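Local coordinates for single-stranded DNA-binding protein WHY3, chloroplastic (Arabidopsis thaliana, PDB 4KOQ), which binds single-stranded DNA as a homotetramer, protecting plastid genome stability in chloroplasts and repressing transcription of the kinesin KP1 in the nucleus, at the interface of chains A and B. Residues are numbered along the deposited sequence; one frame, centred on the assembly and turned at random. Chains: chain A/B, Single-stranded DNA-binding protein WHY3, chloroplastic.

The interface of chains A and B. Residues chain A 72-73, 76-77, 155; chain B 13, 142, 146.
A helix-on-helix contact between two Whirly domains of the WHY3 homotetramer: the first turns of helix 141-158 of chain B, through B:Ala142 and B:Val146, lie against one face of the short helix 72-79 of chain A. B:Val146 meets A:Val72 with both branches. Its CG1, anti to the backbone N (chi1 173°), touches A:Val72 CG1 at 3.7 Å, and the two valine side chains cross at about a right angle. A:Val72 holds a similar rotamer (chi1 163°), which carries the same branch, CG1, into the contact. The other methyl, CG2 of B:Val146, lies over the backbone of helix 72-79, 3.4 Å from the carbonyl O of A:Val72 and 3.9 Å from CA of A:Gly76. With no side chain on A:Gly76, this methyl can come close to the main chain one turn on from A:Val72.

One turn earlier on its own helix, B:Ala142 turns its CB methyl to the same helix of chain A. It rests 3.5 Å from the backbone N of A:Asn77 and 3.7 Å from the carbonyl O of A:Thr73, while CB of A:Asn77 and the CG2 methyl of A:Thr73 border it more loosely. Methyls of B:Ala142 and B:Val146 thus rest on main chain, an approach that the small B:Ala142 and A:Gly76 probably help. At the margin, A:Leu155 points CD2 towards B:Val146 CG2 at 4.5 Å, and the imidazole of B:His13, at the start of strand 13-16, lies beside CG1 of B:Val146 in its own chain (NE2 at 3.8 Å).

Helix 72-79 follows strand 66-70; helix 141-158 contributes from both chains, by its start in B and its later part in A. The patch is part of a larger interface without exact two-fold symmetry.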
loop_
_atom_site.group_PDB
_atom_site.type_symbol
_atom_site.label_atom_id
_atom_site.label_comp_id
_atom_site.label_asym_id
_atom_site.label_seq_id
_atom_site.Cartn_x
_atom_site.Cartn_y
_atom_site.Cartn_z
ATOM N N VAL A 72 11.168 12.876 -4.764
ATOM C CA VAL A 72 10.569 11.585 -5.081
ATOM C C VAL A 72 11.602 10.507 -5.397
ATOM O O VAL A 72 11.499 9.383 -4.904
ATOM C CB VAL A 72 9.575 11.796 -6.239
ATOM C CG1 VAL A 72 9.222 10.524 -6.908
ATOM C CG2 VAL A 72 8.339 12.532 -5.715
ATOM N N THR A 73 12.588 10.812 -6.245
ATOM C CA THR A 73 13.595 9.799 -6.614
ATOM C C THR A 73 14.421 9.399 -5.406
ATOM O O THR A 73 14.708 8.246 -5.212
ATOM C CB THR A 73 14.530 10.316 -7.735
ATOM O OG1 THR A 73 13.739 10.600 -8.892
ATOM C CG2 THR A 73 15.585 9.282 -8.101
ATOM N N GLY A 76 12.611 7.127 -3.417
ATOM C CA GLY A 76 12.751 5.823 -4.011
ATOM C C GLY A 76 14.035 5.094 -3.633
ATOM O O GLY A 76 14.035 3.874 -3.413
ATOM N N ASN A 77 15.128 5.834 -3.529
ATOM C CA ASN A 77 16.354 5.223 -3.077
ATOM C C ASN A 77 16.221 4.635 -1.685
ATOM O O ASN A 77 16.670 3.529 -1.433
ATOM C CB ASN A 77 17.448 6.254 -3.047
ATOM C CG ASN A 77 18.799 5.646 -3.244
ATOM O OD1 ASN A 77 19.074 4.510 -2.821
ATOM N ND2 ASN A 77 19.629 6.351 -3.958
ATOM N N LEU A 155 4.352 8.542 -1.804
ATOM C CA LEU A 155 4.886 8.713 -3.141
ATOM C C LEU A 155 3.824 9.001 -4.229
ATOM O O LEU A 155 3.994 9.924 -5.015
ATOM C CB LEU A 155 5.764 7.525 -3.523
ATOM C CG LEU A 155 7.252 7.557 -3.158
ATOM C CD1 LEU A 155 7.879 6.184 -3.363
ATOM C CD2 LEU A 155 8.027 8.557 -3.944
ATOM N N HIS B 13 4.221 11.258 -14.894
ATOM C CA HIS B 13 5.451 11.126 -14.156
ATOM C C HIS B 13 6.563 10.916 -15.174
ATOM O O HIS B 13 6.502 9.995 -15.965
ATOM C CB HIS B 13 5.340 9.975 -13.167
ATOM C CG HIS B 13 6.635 9.603 -12.513
ATOM N ND1 HIS B 13 7.299 10.433 -11.630
ATOM C CD2 HIS B 13 7.396 8.496 -12.636
ATOM C CE1 HIS B 13 8.413 9.840 -11.233
ATOM N NE2 HIS B 13 8.500 8.669 -11.837
ATOM N N ALA B 142 16.561 3.337 -7.888
ATOM C CA ALA B 142 15.730 4.296 -7.145
ATOM C C ALA B 142 14.537 4.763 -7.959
ATOM O O ALA B 142 13.420 4.848 -7.469
ATOM C CB ALA B 142 16.552 5.474 -6.745
ATOM N N VAL B 146 10.335 3.949 -7.378
ATOM C CA VAL B 146 9.264 4.929 -7.456
ATOM C C VAL B 146 8.162 4.324 -8.334
ATOM O O VAL B 146 6.982 4.368 -7.980
ATOM C CB VAL B 146 9.726 6.235 -8.058
ATOM C CG1 VAL B 146 8.546 7.203 -8.305
ATOM C CG2 VAL B 146 10.731 6.918 -7.129
#